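Local structure of putative carboxynorspermidine decarboxylase protein (Sinorhizobium meliloti, 3MT1) at residues S261-D269 with K328-P338; R274-N282 with R315-G323. The protein probably catalyses the pyridoxal 5'-phosphate-dependent decarboxylation of carboxynorspermidine and carboxyspermidine to norspermidine and spermidine, working as a homodimer. All coordinates share one frame; numbering follows the deposited sequence.

Contact 1 (S261-D269 with K328-P338); sequences SSIEAHMLD and KKNWFNGVKMP
H266 against P338 and F332 against E264 fasten the short helix 263-266 to the irregular loop 328-338, while K328 reaches D269 at the start of the next helix, within the C-terminal beta domain that accompanies the alpha/beta barrel of class-II decarboxylases. P338 CD makes a CH-pi contact over one face of the H266 imidazole, with P338 CG 3.6 Å from H266 CG, and A265 CB lies near the rim of the opposite face. H266 ND1 and S261 OG share a hydrogen bond of 2.7 Å, which helps to set the ring's rotation. F332 turns its ring toward the helix, with CG anti to the backbone N (chi1 178°), and meets the carboxylate of E264 nearly parallel, the two planes 17° apart. E264 OE1 sits over the face, 3.3 Å from F332 CZ, and E264 CG makes a CH-pi contact with the same ring. E264 OE2 is engaged by K328 of the second subunit, so the stack lies at the dimer interface. K328 NZ in turn bridges to E264 of the second subunit and, within the chain, to D269, a predicted substrate-binding residue. The lysine chain runs past L268 CD2 before a bend at chi3 (102°) helps bring NZ to D269 OD1, 2.8 Å away on the syn side of the carboxylate, somewhat out of its plane. Between these groups N330 N donates to A265 O at 3.0 Å, in the carbonyl plane, and the side-chain amide N330 ND2 to E264 O; N330 OD1 accepts from F332 N in an Asx turn. A water completes the joint, giving hydrogen bonds to N330 O and V335 O and lying in plane at the imidazole edge, 2.9 Å from H266 NE2.

Contact 2 (R274-N282 with R315-G323); sequences RETAKVLPN and RISFQDAAG
A277 and V279 press against the ring of F318 and form the close-packed side of this contact, where the loop between helix 268-273 and strand 286-291 crosses the end of strand 315-318 in the C-terminal beta domain. The touching parts run 113° apart, so this is a crossing and not strand pairing. A277 CB comes within 3.6 Å of F318 CD1, and V279 CG2 reaches F318 CE1 at 3.8 Å, both obliquely. V279 chi1 of -177° sets CG2 anti to the carbonyl carbon, the branch that touches the ring. F318 also stacks with F301 of strand 300-306, the strand to which A277 is hydrogen-bonded through its backbone, and I316 CG2 lies over one ring face near its rim. At the crossing point, K278 O takes a hydrogen bond from Q319 N, 2.8 Å long and close to straight at 167°, with F318 CA-H making a further contact to the same oxygen. A water extends the link, accepting from K278 N and donating to Q319 O.

On the solvent side the touch is looser. Beyond the backbone bond, the side chains of K278 and Q319 approach through their CB atoms, 4.1 Å apart, and K278 NZ stays 5.7 Å from D320 OD2, while D320 OD1 is taken by the backbone N of K238. L280 CG lies across Q319 CG at 3.8 Å. A bend at chi2 turns the Q319 amide back toward S317, where NE2 donates to S317 O from above the carbonyl plane. Putting an alanine at Q319 would probably leave L280 without the aliphatic CG it rests on and S317 O without that amide donor. The chemistry implies that main-chain polarity and an apolar aromatic cluster fasten the crossing, with no salt bridge between the segments to help.

How the contacts relate
Contact 2 is nested inside the loop closed by contact 1: along the chain come 261-269, 274-282, 315-323 and 328-338, with helix 268-273 carrying the chain from the first to the second. Their centres lie 15 Å apart within the C-terminal beta domain, and the two touch through M267, which packs its SE against F318 and its CE against A321. Contact 1 lies at the subunit interface and includes D269; contact 2 lies on the sheet by strand 240-251, with D320 beside E233, the other predicted substrate-binding residue. This is consistent with an active site at the subunit interface, as in other members of this fold.

Contact 1 (S261-D269 with K328-P338)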
# COMPACT_ATOMS: atom_id res chain seq x y z
N SER B 261 4.89 -0.75 -14.10
CA SER B 261 4.34 -1.17 -12.85
C SER B 261 5.15 -0.49 -11.76
O SER B 261 6.10 0.24 -12.07
CB SER B 261 4.49 -2.69 -12.73
OG SER B 261 3.94 -3.21 -11.53
N SER B 262 4.81 -0.74 -10.50
CA SER B 262 5.49 -0.14 -9.34
C SER B 262 5.41 -1.08 -8.13
O SER B 262 4.32 -1.56 -7.78
CB SER B 262 4.79 1.18 -9.03
OG SER B 262 5.33 1.81 -7.90
N ILE B 263 6.55 -1.37 -7.50
CA ILE B 263 6.50 -2.21 -6.31
C ILE B 263 5.67 -1.60 -5.19
O ILE B 263 5.05 -2.34 -4.42
CB ILE B 263 7.89 -2.67 -5.76
CG1 ILE B 263 8.76 -1.48 -5.33
CG2 ILE B 263 8.61 -3.52 -6.76
CD1 ILE B 263 9.80 -1.88 -4.33
N GLU B 264 5.60 -0.27 -5.11
CA GLU B 264 4.81 0.33 -4.06
C GLU B 264 3.32 0.06 -4.26
O GLU B 264 2.59 -0.20 -3.30
CB GLU B 264 5.08 1.84 -3.86
CG GLU B 264 4.32 2.35 -2.64
CD GLU B 264 4.76 3.72 -2.17
OE1 GLU B 264 5.86 4.15 -2.53
OE2 GLU B 264 3.98 4.38 -1.45
N ALA B 265 2.90 0.11 -5.52
CA ALA B 265 1.48 0.03 -5.82
C ALA B 265 1.02 -1.40 -6.00
O ALA B 265 -0.15 -1.69 -5.83
CB ALA B 265 1.17 0.83 -7.06
N HIS B 266 1.94 -2.28 -6.37
CA HIS B 266 1.55 -3.59 -6.95
C HIS B 266 2.10 -4.82 -6.26
O HIS B 266 1.55 -5.90 -6.43
CB HIS B 266 1.87 -3.65 -8.45
CG HIS B 266 1.29 -2.51 -9.21
ND1 HIS B 266 1.88 -1.96 -10.32
CD2 HIS B 266 0.16 -1.77 -8.98
CE1 HIS B 266 1.14 -0.96 -10.77
NE2 HIS B 266 0.09 -0.82 -9.97
N MSE B 267 3.18 -4.67 -5.49
CA MSE B 267 3.85 -5.79 -4.83
C MSE B 267 4.51 -5.24 -3.56
O MSE B 267 5.73 -5.29 -3.37
CB MSE B 267 4.85 -6.41 -5.80
CG MSE B 267 4.25 -7.48 -6.77
SE MSE B 267 5.75 -8.23 -7.79
CE MSE B 267 6.11 -9.77 -6.62
N LEU B 268 3.66 -4.69 -2.70
CA LEU B 268 4.06 -3.77 -1.68
C LEU B 268 4.91 -4.44 -0.62
O LEU B 268 5.75 -3.80 0.01
CB LEU B 268 2.82 -3.10 -1.10
CG LEU B 268 2.88 -2.25 0.19
CD1 LEU B 268 3.77 -1.00 0.04
CD2 LEU B 268 1.47 -1.87 0.73
N ASP B 269 4.70 -5.74 -0.41
CA ASP B 269 5.60 -6.51 0.46
C ASP B 269 7.07 -6.37 0.06
O ASP B 269 7.93 -6.32 0.93
CB ASP B 269 5.18 -7.98 0.61
CG ASP B 269 4.30 -8.23 1.87
OD1 ASP B 269 3.56 -7.30 2.25
OD2 ASP B 269 4.34 -9.32 2.50
N LYS B 328 -3.36 -5.74 -1.32
CA LYS B 328 -2.82 -4.52 -0.76
C LYS B 328 -2.36 -3.57 -1.86
O LYS B 328 -1.62 -2.65 -1.60
CB LYS B 328 -1.75 -4.80 0.31
CG LYS B 328 -0.62 -5.74 -0.11
CD LYS B 328 0.47 -5.77 0.99
CE LYS B 328 0.37 -7.02 1.82
NZ LYS B 328 0.95 -6.86 3.15
N LYS B 329 -2.84 -3.79 -3.07
CA LYS B 329 -2.54 -2.89 -4.15
C LYS B 329 -3.20 -1.54 -3.97
O LYS B 329 -4.28 -1.42 -3.38
CB LYS B 329 -2.96 -3.52 -5.47
CG LYS B 329 -4.45 -3.82 -5.62
CD LYS B 329 -4.71 -4.52 -6.97
CE LYS B 329 -6.01 -5.35 -6.93
NZ LYS B 329 -7.11 -4.46 -6.45
N ASN B 330 -2.56 -0.51 -4.48
CA ASN B 330 -3.06 0.85 -4.30
C ASN B 330 -2.80 1.76 -5.54
O ASN B 330 -2.13 1.35 -6.52
CB ASN B 330 -2.42 1.43 -3.05
CG ASN B 330 -0.92 1.40 -3.14
OD1 ASN B 330 -0.32 2.29 -3.74
ND2 ASN B 330 -0.30 0.35 -2.59
N TRP B 331 -3.26 3.00 -5.46
CA TRP B 331 -3.23 3.95 -6.56
C TRP B 331 -2.08 4.96 -6.45
O TRP B 331 -2.15 6.07 -6.98
CB TRP B 331 -4.53 4.71 -6.54
CG TRP B 331 -5.64 3.96 -7.10
CD1 TRP B 331 -6.75 3.53 -6.45
CD2 TRP B 331 -5.76 3.52 -8.47
NE1 TRP B 331 -7.57 2.86 -7.32
CE2 TRP B 331 -7.00 2.84 -8.57
CE3 TRP B 331 -4.96 3.64 -9.61
CZ2 TRP B 331 -7.45 2.28 -9.77
CZ3 TRP B 331 -5.40 3.09 -10.81
CH2 TRP B 331 -6.64 2.43 -10.89
N PHE B 332 -1.03 4.57 -5.74
CA PHE B 332 0.14 5.41 -5.61
C PHE B 332 0.60 5.95 -6.97
O PHE B 332 0.75 5.18 -7.94
CB PHE B 332 1.22 4.56 -5.02
CG PHE B 332 2.52 5.27 -4.88
CD1 PHE B 332 2.65 6.36 -4.01
CD2 PHE B 332 3.63 4.84 -5.61
CE1 PHE B 332 3.87 7.01 -3.87
CE2 PHE B 332 4.87 5.49 -5.46
CZ PHE B 332 4.99 6.56 -4.59
N ASN B 333 0.81 7.26 -7.01
CA ASN B 333 1.21 8.00 -8.21
C ASN B 333 0.13 8.05 -9.31
O ASN B 333 0.35 8.62 -10.36
CB ASN B 333 2.55 7.45 -8.78
CG ASN B 333 3.80 8.17 -8.21
OD1 ASN B 333 3.82 8.60 -7.05
ND2 ASN B 333 4.85 8.30 -9.04
N GLY B 334 -1.03 7.46 -9.04
CA GLY B 334 -2.02 7.22 -10.06
C GLY B 334 -1.57 6.22 -11.13
O GLY B 334 -2.23 6.09 -12.18
N VAL B 335 -0.48 5.50 -10.92
CA VAL B 335 -0.13 4.48 -11.91
C VAL B 335 -1.25 3.46 -12.12
O VAL B 335 -2.03 3.16 -11.22
CB VAL B 335 1.26 3.77 -11.74
CG1 VAL B 335 2.37 4.78 -11.54
CG2 VAL B 335 1.22 2.76 -10.63
N LYS B 336 -1.36 3.02 -13.37
CA LYS B 336 -2.33 2.02 -13.78
C LYS B 336 -2.29 0.80 -12.88
O LYS B 336 -1.22 0.25 -12.62
CB LYS B 336 -2.08 1.61 -15.24
CG LYS B 336 -3.36 1.12 -15.88
CD LYS B 336 -3.17 0.49 -17.25
CE LYS B 336 -4.49 -0.14 -17.68
NZ LYS B 336 -4.19 -1.30 -18.57
N MSE B 337 -3.45 0.39 -12.39
CA MSE B 337 -3.53 -0.75 -11.54
C MSE B 337 -3.60 -2.05 -12.38
O MSE B 337 -4.25 -2.08 -13.41
CB MSE B 337 -4.73 -0.61 -10.62
CG MSE B 337 -4.78 -1.65 -9.49
SE MSE B 337 -6.30 -1.28 -8.36
CE MSE B 337 -5.44 -0.02 -7.13
N PRO B 338 -2.92 -3.12 -11.94
CA PRO B 338 -2.91 -4.22 -12.90
C PRO B 338 -4.23 -4.95 -12.99
O PRO B 338 -4.90 -5.13 -11.98
CB PRO B 338 -1.79 -5.14 -12.37
CG PRO B 338 -0.90 -4.25 -11.50
CD PRO B 338 -1.88 -3.26 -10.91
O HOH W 1 -2.14 0.98 -9.35

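Contact 2 (R274-N282 with R315-G323)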
# COMPACT_ATOMS: atom_id res chain seq x y z
N ARG B 274 11.84 -4.81 1.95
CA ARG B 274 13.06 -4.54 1.15
C ARG B 274 13.61 -5.84 0.57
O ARG B 274 14.75 -6.20 0.81
CB ARG B 274 14.12 -3.80 1.96
CG ARG B 274 13.64 -2.58 2.69
CD ARG B 274 13.17 -1.56 1.71
NE ARG B 274 12.54 -0.41 2.36
CZ ARG B 274 12.61 0.82 1.88
NH1 ARG B 274 13.29 1.06 0.75
NH2 ARG B 274 12.02 1.82 2.52
N GLU B 275 12.75 -6.57 -0.12
CA GLU B 275 13.17 -7.76 -0.83
C GLU B 275 12.99 -7.46 -2.28
O GLU B 275 12.40 -6.46 -2.66
CB GLU B 275 12.33 -9.01 -0.48
CG GLU B 275 12.51 -9.58 0.94
CD GLU B 275 13.86 -10.30 1.19
OE1 GLU B 275 14.64 -10.49 0.22
OE2 GLU B 275 14.14 -10.68 2.36
N THR B 276 13.44 -8.41 -3.09
CA THR B 276 13.48 -8.27 -4.51
C THR B 276 12.54 -9.29 -5.13
O THR B 276 12.25 -10.30 -4.53
CB THR B 276 14.87 -8.61 -4.94
OG1 THR B 276 15.16 -9.93 -4.46
CG2 THR B 276 15.89 -7.59 -4.32
N ALA B 277 12.07 -9.02 -6.34
CA ALA B 277 11.13 -9.89 -7.01
C ALA B 277 11.84 -11.08 -7.66
O ALA B 277 13.04 -11.27 -7.45
CB ALA B 277 10.29 -9.11 -8.03
N LYS B 278 11.13 -11.88 -8.44
CA LYS B 278 11.80 -13.02 -9.09
C LYS B 278 11.55 -13.14 -10.58
O LYS B 278 10.42 -12.97 -11.03
CB LYS B 278 11.43 -14.33 -8.41
CG LYS B 278 12.12 -14.54 -7.10
CD LYS B 278 11.49 -15.72 -6.36
CE LYS B 278 10.26 -15.29 -5.59
NZ LYS B 278 10.52 -13.94 -4.99
N VAL B 279 12.62 -13.47 -11.31
CA VAL B 279 12.60 -13.65 -12.74
C VAL B 279 13.15 -15.05 -13.12
O VAL B 279 13.86 -15.69 -12.34
CB VAL B 279 13.36 -12.50 -13.42
CG1 VAL B 279 13.31 -12.62 -14.90
CG2 VAL B 279 12.71 -11.16 -13.02
N LEU B 280 12.78 -15.52 -14.32
CA LEU B 280 13.24 -16.80 -14.85
C LEU B 280 13.66 -16.67 -16.30
O LEU B 280 13.04 -15.95 -17.07
CB LEU B 280 12.16 -17.87 -14.77
CG LEU B 280 11.64 -18.39 -13.43
CD1 LEU B 280 10.54 -19.41 -13.72
CD2 LEU B 280 12.72 -18.99 -12.55
N PRO B 281 14.77 -17.34 -16.68
CA PRO B 281 15.78 -17.87 -15.77
C PRO B 281 16.56 -16.66 -15.28
O PRO B 281 16.56 -15.60 -15.93
CB PRO B 281 16.67 -18.66 -16.69
CG PRO B 281 16.59 -17.88 -17.98
CD PRO B 281 15.17 -17.50 -18.09
N ASN B 282 17.22 -16.76 -14.15
CA ASN B 282 17.91 -15.53 -13.80
C ASN B 282 19.34 -15.65 -14.30
O ASN B 282 20.30 -15.63 -13.52
CB ASN B 282 17.79 -15.19 -12.32
CG ASN B 282 18.29 -13.80 -12.01
OD1 ASN B 282 18.39 -12.96 -12.90
ND2 ASN B 282 18.62 -13.56 -10.76
N ARG B 315 8.73 -8.02 -22.71
CA ARG B 315 7.81 -8.46 -21.71
C ARG B 315 8.61 -9.17 -20.64
O ARG B 315 9.45 -9.99 -20.96
CB ARG B 315 6.81 -9.42 -22.35
CG ARG B 315 6.14 -10.31 -21.34
CD ARG B 315 5.14 -9.49 -20.47
NE ARG B 315 4.01 -9.11 -21.32
CZ ARG B 315 3.02 -9.95 -21.58
NH1 ARG B 315 3.05 -11.15 -21.02
NH2 ARG B 315 2.02 -9.60 -22.37
N ILE B 316 8.33 -8.83 -19.38
CA ILE B 316 8.95 -9.45 -18.20
C ILE B 316 7.87 -9.99 -17.24
O ILE B 316 6.90 -9.29 -16.97
CB ILE B 316 9.86 -8.41 -17.48
CG1 ILE B 316 11.16 -8.17 -18.27
CG2 ILE B 316 10.17 -8.82 -16.01
CD1 ILE B 316 11.90 -6.91 -17.88
N SER B 317 8.04 -11.21 -16.74
CA SER B 317 7.09 -11.84 -15.82
C SER B 317 7.64 -11.98 -14.38
O SER B 317 8.50 -12.82 -14.13
CB SER B 317 6.70 -13.26 -16.31
OG SER B 317 6.54 -13.31 -17.71
N PHE B 318 7.14 -11.21 -13.43
CA PHE B 318 7.57 -11.47 -12.05
C PHE B 318 6.88 -12.70 -11.53
O PHE B 318 5.68 -12.84 -11.62
CB PHE B 318 7.44 -10.24 -11.16
CG PHE B 318 8.32 -9.12 -11.63
CD1 PHE B 318 9.70 -9.26 -11.60
CD2 PHE B 318 7.78 -7.96 -12.18
CE1 PHE B 318 10.53 -8.25 -12.08
CE2 PHE B 318 8.59 -6.93 -12.65
CZ PHE B 318 9.98 -7.08 -12.61
N GLN B 319 7.67 -13.59 -10.99
CA GLN B 319 7.18 -14.90 -10.58
C GLN B 319 6.59 -14.84 -9.18
O GLN B 319 6.89 -13.92 -8.40
CB GLN B 319 8.32 -15.93 -10.64
CG GLN B 319 8.96 -16.07 -12.01
CD GLN B 319 7.98 -16.54 -13.09
OE1 GLN B 319 7.24 -17.53 -12.93
NE2 GLN B 319 7.98 -15.82 -14.21
N ASP B 320 5.77 -15.84 -8.87
CA ASP B 320 5.16 -16.00 -7.56
C ASP B 320 4.58 -14.72 -7.00
O ASP B 320 4.94 -14.29 -5.91
CB ASP B 320 6.17 -16.55 -6.56
CG ASP B 320 5.50 -17.27 -5.42
OD1 ASP B 320 4.28 -17.55 -5.57
OD2 ASP B 320 6.16 -17.58 -4.40
N ALA B 321 3.66 -14.12 -7.73
CA ALA B 321 3.13 -12.85 -7.33
C ALA B 321 1.71 -12.87 -6.74
O ALA B 321 1.10 -11.82 -6.65
CB ALA B 321 3.19 -11.90 -8.51
N ALA B 322 1.19 -14.01 -6.31
CA ALA B 322 -0.21 -14.05 -5.82
C ALA B 322 -0.44 -13.62 -4.36
O ALA B 322 -1.48 -13.02 -4.05
CB ALA B 322 -0.85 -15.41 -6.08
N GLY B 323 0.49 -13.95 -3.48
CA GLY B 323 0.31 -13.70 -2.06
C GLY B 323 0.68 -12.29 -1.62
O GLY B 323 1.76 -11.76 -1.98
O HOH W 2 8.36 -11.79 -7.70